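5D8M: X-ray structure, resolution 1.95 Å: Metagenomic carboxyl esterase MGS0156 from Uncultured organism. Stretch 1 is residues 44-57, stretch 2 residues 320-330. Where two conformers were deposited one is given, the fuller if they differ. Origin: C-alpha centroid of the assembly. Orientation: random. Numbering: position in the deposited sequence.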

ATOM      1  N   ILE A  44      -1.272 -18.879   9.284  1.00 17.30           N
ATOM      2  CA  ILE A  44      -2.213 -18.026  10.012  1.00 18.35           C
ATOM      3  C   ILE A  44      -3.648 -18.422   9.688  1.00 17.93           C
ATOM      4  O   ILE A  44      -4.484 -18.587  10.581  1.00 18.02           O
HETATM    5  N   MSE A  45      -3.925 -18.606   8.404  1.00 18.22           N
HETATM    6  CA  MSE A  45      -5.274 -18.925   7.983  1.00 18.03           C
HETATM    7  C   MSE A  45      -5.640 -20.351   8.331  1.00 21.53           C
HETATM    8  O   MSE A  45      -6.800 -20.627   8.614  1.00 23.66           O
ATOM      9  N   ALA A  46      -4.669 -21.260   8.317  1.00 18.46           N
ATOM     10  CA  ALA A  46      -4.982 -22.627   8.723  1.00 23.57           C
ATOM     11  C   ALA A  46      -5.264 -22.647  10.226  1.00 25.94           C
ATOM     12  O   ALA A  46      -6.088 -23.421  10.697  1.00 27.13           O
ATOM     13  N   ASP A  47      -4.589 -21.779  10.971  1.00 22.03           N
ATOM     14  CA  ASP A  47      -4.693 -21.787  12.432  1.00 21.36           C
ATOM     15  C   ASP A  47      -5.951 -21.087  12.977  1.00 21.72           C
ATOM     16  O   ASP A  47      -6.562 -21.569  13.917  1.00 21.95           O
ATOM     17  N   HIS A  48      -6.309 -19.925  12.439  1.00 21.11           N
ATOM     18  CA  HIS A  48      -7.470 -19.207  12.971  1.00 21.21           C
ATOM     19  C   HIS A  48      -8.142 -18.338  11.914  1.00 23.47           C
ATOM     20  O   HIS A  48      -8.721 -17.305  12.237  1.00 24.92           O
ATOM     21  N   GLY A  49      -8.109 -18.783  10.662  1.00 18.57           N
ATOM     22  CA  GLY A  49      -8.718 -18.022   9.584  1.00 17.83           C
ATOM     23  C   GLY A  49     -10.243 -18.084   9.517  1.00 24.03           C
ATOM     24  O   GLY A  49     -10.867 -17.187   8.942  1.00 25.87           O
ATOM     25  N   ALA A  50     -10.842 -19.116  10.111  1.00 20.49           N
ATOM     26  CA  ALA A  50     -12.247 -19.442   9.837  1.00 24.77           C
ATOM     27  C   ALA A  50     -13.229 -18.292  10.090  1.00 27.55           C
ATOM     28  O   ALA A  50     -14.173 -18.114   9.324  1.00 29.58           O
ATOM     29  N   PHE A  51     -13.022 -17.504  11.136  1.00 25.97           N
ATOM     30  CA  PHE A  51     -13.961 -16.419  11.382  1.00 25.57           C
ATOM     31  C   PHE A  51     -13.374 -15.057  11.081  1.00 25.40           C
ATOM     32  O   PHE A  51     -13.907 -14.045  11.528  1.00 25.48           O
ATOM     33  N   LEU A  52     -12.287 -15.020  10.315  1.00 21.46           N
ATOM     34  CA  LEU A  52     -11.746 -13.742   9.908  1.00 18.11           C
ATOM     35  C   LEU A  52     -12.480 -13.284   8.660  1.00 19.73           C
ATOM     36  O   LEU A  52     -12.743 -14.091   7.772  1.00 19.27           O
ATOM     37  N   PRO A  53     -12.829 -11.994   8.604  1.00 19.74           N
ATOM     38  CA  PRO A  53     -13.444 -11.419   7.405  1.00 24.77           C
ATOM     39  C   PRO A  53     -12.610 -11.705   6.165  1.00 23.39           C
ATOM     40  O   PRO A  53     -11.370 -11.601   6.218  1.00 19.12           O
ATOM     41  N   GLY A  54     -13.283 -12.061   5.072  1.00 19.37           N
ATOM     42  CA  GLY A  54     -12.626 -12.296   3.801  1.00 14.41           C
ATOM     43  C   GLY A  54     -11.913 -13.636   3.655  1.00 19.15           C
ATOM     44  O   GLY A  54     -11.222 -13.852   2.656  1.00 16.94           O
ATOM     45  N   ASP A  55     -12.060 -14.530   4.638  1.00 19.59           N
ATOM     46  CA  ASP A  55     -11.443 -15.861   4.567  1.00 18.89           C
ATOM     47  C   ASP A  55     -11.723 -16.541   3.218  1.00 21.84           C
ATOM     48  O   ASP A  55     -12.834 -16.461   2.684  1.00 18.34           O
ATOM     49  N   ARG A  56     -10.707 -17.209   2.682  1.00 19.43           N
ATOM     50  CA  ARG A  56     -10.802 -17.922   1.410  1.00 22.18           C
ATOM     51  C   ARG A  56      -9.726 -19.002   1.412  1.00 23.71           C
ATOM     52  O   ARG A  56      -8.887 -19.042   2.320  1.00 22.02           O
ATOM     53  N   SER A  57      -9.722 -19.862   0.403  1.00 22.50           N
ATOM     54  CA  SER A  57      -8.679 -20.880   0.335  1.00 25.22           C
ATOM     55  C   SER A  57      -7.341 -20.223   0.058  1.00 19.11           C
ATOM     56  O   SER A  57      -7.273 -19.279  -0.730  1.00 20.18           O
ATOM     57  N   ASN A 320     -14.617  -6.597  -3.527  1.00 13.58           N
ATOM     58  CA  ASN A 320     -13.893  -6.052  -2.376  1.00 13.38           C
ATOM     59  C   ASN A 320     -13.472  -7.116  -1.360  1.00 16.56           C
ATOM     60  O   ASN A 320     -12.770  -6.821  -0.391  1.00 16.68           O
ATOM     61  N   SER A 321     -13.915  -8.348  -1.579  0.51 17.10           N
ATOM     62  CA  SER A 321     -13.603  -9.439  -0.660  0.51 19.51           C
ATOM     63  C   SER A 321     -12.149  -9.891  -0.792  0.51 18.50           C
ATOM     64  O   SER A 321     -11.692 -10.236  -1.884  0.51 17.69           O
ATOM     65  N   TYR A 322     -11.433  -9.869   0.327  1.00 15.53           N
ATOM     66  CA  TYR A 322     -10.061 -10.361   0.401  1.00 12.53           C
ATOM     67  C   TYR A 322      -9.750 -10.583   1.886  1.00 12.88           C
ATOM     68  O   TYR A 322     -10.282  -9.865   2.731  1.00 13.53           O
ATOM     69  N   PRO A 323      -8.896 -11.572   2.221  1.00 13.87           N
ATOM     70  CA  PRO A 323      -8.586 -11.761   3.655  1.00 13.67           C
ATOM     71  C   PRO A 323      -7.602 -10.731   4.216  1.00 13.72           C
ATOM     72  O   PRO A 323      -6.467 -11.077   4.569  1.00 13.61           O
ATOM     73  N   ARG A 324      -8.039  -9.477   4.300  1.00 14.07           N
ATOM     74  CA  ARG A 324      -7.218  -8.396   4.888  1.00 12.10           C
ATOM     75  C   ARG A 324      -6.706  -8.686   6.323  1.00  9.86           C
ATOM     76  O   ARG A 324      -5.536  -8.398   6.605  1.00 10.68           O
ATOM     77  N   PRO A 325      -7.540  -9.267   7.224  1.00 11.80           N
ATOM     78  CA  PRO A 325      -6.991  -9.545   8.558  1.00 13.71           C
ATOM     79  C   PRO A 325      -5.804 -10.486   8.519  1.00 15.17           C
ATOM     80  O   PRO A 325      -4.804 -10.228   9.197  1.00 13.36           O
ATOM     81  N   ALA A 326      -5.908 -11.555   7.732  1.00 14.25           N
ATOM     82  CA  ALA A 326      -4.806 -12.500   7.632  1.00 12.64           C
ATOM     83  C   ALA A 326      -3.585 -11.820   7.026  1.00 16.08           C
ATOM     84  O   ALA A 326      -2.449 -12.049   7.474  1.00 14.95           O
ATOM     85  N   LEU A 327      -3.821 -10.980   6.014  1.00 14.68           N
ATOM     86  CA  LEU A 327      -2.740 -10.249   5.356  1.00 10.74           C
ATOM     87  C   LEU A 327      -2.010  -9.341   6.339  1.00  8.10           C
ATOM     88  O   LEU A 327      -0.783  -9.346   6.370  1.00 13.08           O
ATOM     89  N   LEU A 328      -2.759  -8.560   7.126  1.00  8.21           N
ATOM     90  CA  LEU A 328      -2.150  -7.620   8.059  1.00 13.98           C
ATOM     91  C   LEU A 328      -1.416  -8.364   9.187  1.00 14.57           C
ATOM     92  O   LEU A 328      -0.328  -7.958   9.590  1.00 14.02           O
ATOM     93  N   GLU A 329      -2.018  -9.438   9.701  1.00  9.74           N
ATOM     94  CA  GLU A 329      -1.340 -10.253  10.683  1.00 14.90           C
ATOM     95  C   GLU A 329      -0.054 -10.887  10.131  1.00 14.08           C
ATOM     96  O   GLU A 329       0.975 -10.907  10.816  1.00 15.23           O
ATOM     97  N   ALA A 330      -0.093 -11.391   8.899  1.00 11.04           N
ATOM     98  CA  ALA A 330       1.108 -11.943   8.280  1.00 11.96           C
ATOM     99  C   ALA A 330       2.191 -10.871   8.134  1.00 13.39           C
ATOM    100  O   ALA A 330       3.376 -11.127   8.394  1.00 13.42           O
TER

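The contact between these stretches is organised round Ile44, Pro323 and Arg56, the residues with the largest areas covered across it, with Glu329 close behind; together the two stretches bury 644 Å².

Ile44 points toward the second helix in the m, t rotamer, and its branched side chain reaches residues one turn apart, Ala326 and Ala330. Ile44 CD1 lies 4.0 Å from CB of Ala330, while Ile44 CG2 sits 4.3 Å from CB of Ala326 and 3.5 Å from OE1 of Glu329. A beta-branched aliphatic residue suits this place because it offers two methyl groups, CG2 and CD1, on separate branches to a surface lined by alanines. The hydrogen bond across the contact is made by Glu329. Glu329, extended at chi1 and chi2 (t, t), points toward the first stretch and accepts a nearly linear hydrogen bond from His48, with His48 NE2 2.6 Å from Glu329 OE1. The carboxylate oxygen meets the edge of the imidazole, near its plane, where the ring nitrogen can donate. On the ring's other nitrogen, ND1 of His48 donates to OD2 of Asp47 at 2.7 Å, so the histidine, in the p rotamer, links two carboxylates.

Pro323 occupies the N-cap position, just before the second helix, and its compact ring serves as an apolar platform. Selenomethionine Met45 (m, t, p) starts sideways, but its end comes nearer and sets CE 3.8 Å from CB of Pro323; farther back, its CG packs 3.6 Å from CB of Ala326. The small alanine side chain allows this close approach, and Leu52 (m, t) adds CD1 at 4.1 Å from CB of Pro325. The rings of Pro53 and Pro325 also meet, CD to CG at 3.8 Å. Gly54 brings the backbones closest: its CA makes a CA-H...O contact with O of Tyr322 at 3.5 Å. An ideal CB here would clash with that same oxygen, and the positive phi also favours glycine.

Arg56 closes the other end. Its p, t, p side chain lays one guanidinium face over Pro323, with Arg56 NE 3.6 Å from Pro323 CD, and over Tyr322, with Arg56 NH1 3.7 Å from Tyr322 CD1. A long side chain with a flat end can thus cover apolar atoms while keeping its edge for polar groups: Arg56 NH2 lies 2.8 Å from O of Ser321.

One water joins the backbones, donating to O of Pro53 (3.2 Å) and accepting from N of Ala326 (3.3 Å). It thereby gives a partner to an amide in the first turn of the helix.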

ATOM      1  CB  ILE A  44      -1.974 -16.517   9.692  1.00 18.66           C
ATOM      2  CG1 ILE A  44      -0.743 -16.021  10.466  1.00 16.86           C
ATOM      3  CG2 ILE A  44      -3.197 -15.663  10.052  1.00 19.15           C
ATOM      4  CD1 ILE A  44      -0.357 -14.597  10.158  1.00 16.36           C
HETATM    5  CB  MSE A  45      -5.424 -18.672   6.493  1.00 18.96           C
HETATM    6  CG  MSE A  45      -5.196 -17.204   6.174  1.00 20.97           C
HETATM    7 SE   MSE A  45      -5.219 -16.780   4.288  0.56 22.18          SE
HETATM    8  CE  MSE A  45      -7.154 -16.846   4.003  1.00 17.48           C
ATOM      9  CB  ALA A  46      -3.849 -23.599   8.361  1.00 22.72           C
ATOM     10  CB  ASP A  47      -3.456 -21.132  13.056  1.00 24.83           C
ATOM     11  CG  ASP A  47      -3.521 -21.099  14.583  1.00 30.84           C
ATOM     12  OD1 ASP A  47      -3.164 -22.121  15.202  1.00 38.68           O
ATOM     13  OD2 ASP A  47      -3.926 -20.070  15.166  1.00 27.65           O
ATOM     14  CB  HIS A  48      -7.078 -18.355  14.200  1.00 23.08           C
ATOM     15  CG  HIS A  48      -5.964 -17.374  13.953  1.00 21.87           C
ATOM     16  ND1 HIS A  48      -4.634 -17.682  14.163  1.00 21.77           N
ATOM     17  CD2 HIS A  48      -5.988 -16.079  13.547  1.00 20.91           C
ATOM     18  CE1 HIS A  48      -3.888 -16.629  13.872  1.00 19.08           C
ATOM     19  NE2 HIS A  48      -4.685 -15.640  13.507  1.00 17.92           N
ATOM     20  CB  ALA A  50     -12.677 -20.668  10.639  1.00 25.85           C
ATOM     21  CB  PHE A  51     -14.470 -16.474  12.825  1.00 25.65           C
ATOM     22  CG  PHE A  51     -15.381 -17.620  13.075  1.00 27.50           C
ATOM     23  CD1 PHE A  51     -16.730 -17.535  12.738  1.00 28.30           C
ATOM     24  CD2 PHE A  51     -14.902 -18.802  13.611  1.00 28.05           C
ATOM     25  CE1 PHE A  51     -17.584 -18.606  12.952  1.00 26.91           C
ATOM     26  CE2 PHE A  51     -15.763 -19.881  13.832  1.00 26.68           C
ATOM     27  CZ  PHE A  51     -17.099 -19.777  13.490  1.00 26.98           C
ATOM     28  CB  LEU A  52     -10.235 -13.825   9.638  1.00 21.51           C
ATOM     29  CG  LEU A  52      -9.320 -14.230  10.796  1.00 22.82           C
ATOM     30  CD1 LEU A  52      -7.861 -14.183  10.347  1.00 24.27           C
ATOM     31  CD2 LEU A  52      -9.540 -13.313  11.973  1.00 21.84           C
ATOM     32  CB  PRO A  53     -13.478  -9.920   7.708  1.00 22.78           C
ATOM     33  CG  PRO A  53     -13.541  -9.862   9.201  1.00 25.81           C
ATOM     34  CD  PRO A  53     -12.737 -11.024   9.710  1.00 20.45           C
ATOM     35  CB  ASP A  55     -11.943 -16.760   5.697  1.00 21.02           C
ATOM     36  CG  ASP A  55     -11.134 -18.068   5.818  1.00 27.50           C
ATOM     37  OD1 ASP A  55      -9.882 -18.006   5.880  1.00 27.84           O
ATOM     38  OD2 ASP A  55     -11.748 -19.158   5.866  1.00 28.65           O
ATOM     39  CB  ARG A  56     -10.599 -16.971   0.223  1.00 21.90           C
ATOM     40  CG  ARG A  56      -9.245 -16.262   0.251  1.00 16.86           C
ATOM     41  CD  ARG A  56      -8.877 -15.608  -1.104  1.00 15.60           C
ATOM     42  NE  ARG A  56      -9.717 -14.460  -1.417  1.00 19.59           N
ATOM     43  CZ  ARG A  56      -9.489 -13.599  -2.407  1.00 20.92           C
ATOM     44  NH1 ARG A  56      -8.433 -13.743  -3.216  1.00 18.71           N
ATOM     45  NH2 ARG A  56     -10.328 -12.590  -2.588  1.00 18.61           N
ATOM     46  CB  SER A  57      -8.973 -21.918  -0.740  1.00 27.20           C
ATOM     47  OG  SER A  57      -7.889 -22.834  -0.822  1.00 32.43           O
ATOM     48  CB  ASN A 320     -14.762  -4.990  -1.691  1.00 13.08           C
ATOM     49  CG  ASN A 320     -13.996  -4.169  -0.665  1.00 14.40           C
ATOM     50  OD1 ASN A 320     -14.313  -4.185   0.522  1.00 16.09           O
ATOM     51  ND2 ASN A 320     -12.991  -3.457  -1.121  1.00 11.05           N
ATOM     52  CB  SER A 321     -14.539 -10.624  -0.898  0.51 21.52           C
ATOM     53  OG  SER A 321     -15.870 -10.265  -0.599  0.51 22.15           O
ATOM     54  CB  TYR A 322      -9.043  -9.376  -0.216  1.00 11.65           C
ATOM     55  CG  TYR A 322      -7.656  -9.960  -0.237  1.00 12.53           C
ATOM     56  CD1 TYR A 322      -7.282 -10.882  -1.225  1.00 10.87           C
ATOM     57  CD2 TYR A 322      -6.732  -9.647   0.756  1.00 13.39           C
ATOM     58  CE1 TYR A 322      -6.021 -11.450  -1.230  1.00 10.18           C
ATOM     59  CE2 TYR A 322      -5.473 -10.225   0.763  1.00 11.65           C
ATOM     60  CZ  TYR A 322      -5.128 -11.115  -0.224  1.00 11.57           C
ATOM     61  OH  TYR A 322      -3.886 -11.677  -0.189  1.00 13.93           O
ATOM     62  CB  PRO A 323      -7.980 -13.173   3.703  1.00 12.80           C
ATOM     63  CG  PRO A 323      -7.424 -13.399   2.329  1.00 12.47           C
ATOM     64  CD  PRO A 323      -8.422 -12.703   1.406  1.00 13.34           C
ATOM     65  CB  ARG A 324      -8.009  -7.056   4.854  1.00  9.47           C
ATOM     66  CG  ARG A 324      -8.247  -6.521   3.401  1.00 12.02           C
ATOM     67  CD  ARG A 324      -9.131  -5.268   3.388  1.00  9.79           C
ATOM     68  NE  ARG A 324     -10.515  -5.575   3.778  1.00 12.13           N
ATOM     69  CZ  ARG A 324     -11.450  -5.964   2.917  1.00 12.05           C
ATOM     70  NH1 ARG A 324     -12.676  -6.223   3.339  1.00 12.29           N
ATOM     71  NH2 ARG A 324     -11.152  -6.090   1.632  1.00 12.47           N
ATOM     72  CB  PRO A 325      -8.159 -10.204   9.301  1.00 14.43           C
ATOM     73  CG  PRO A 325      -9.400  -9.661   8.592  1.00 13.43           C
ATOM     74  CD  PRO A 325      -8.977  -9.618   7.151  1.00 12.12           C
ATOM     75  CB  ALA A 326      -5.202 -13.694   6.818  1.00 12.57           C
ATOM     76  CB  LEU A 327      -3.265  -9.408   4.182  1.00  9.69           C
ATOM     77  CG  LEU A 327      -2.198  -8.680   3.335  1.00 12.86           C
ATOM     78  CD1 LEU A 327      -1.412  -9.665   2.425  1.00  8.91           C
ATOM     79  CD2 LEU A 327      -2.849  -7.570   2.475  1.00 11.48           C
ATOM     80  CB  LEU A 328      -3.199  -6.683   8.652  1.00  9.50           C
ATOM     81  CG  LEU A 328      -2.681  -5.506   9.483  1.00 10.06           C
ATOM     82  CD1 LEU A 328      -1.822  -4.580   8.604  1.00  9.89           C
ATOM     83  CD2 LEU A 328      -3.851  -4.723  10.116  1.00  9.66           C
ATOM     84  CB  GLU A 329      -2.284 -11.335  11.226  1.00 15.91           C
ATOM     85  CG  GLU A 329      -1.694 -12.042  12.440  1.00 14.13           C
ATOM     86  CD  GLU A 329      -2.476 -13.280  12.873  1.00 18.96           C
ATOM     87  OE1 GLU A 329      -3.727 -13.335  12.679  1.00 18.59           O
ATOM     88  OE2 GLU A 329      -1.829 -14.216  13.403  1.00 16.66           O
ATOM     89  CB  ALA A 330       0.775 -12.579   6.895  1.00 10.18           C
TER
HETATM   90  O   HOH W   1      -8.666 -13.132   6.852  1.00 17.61           O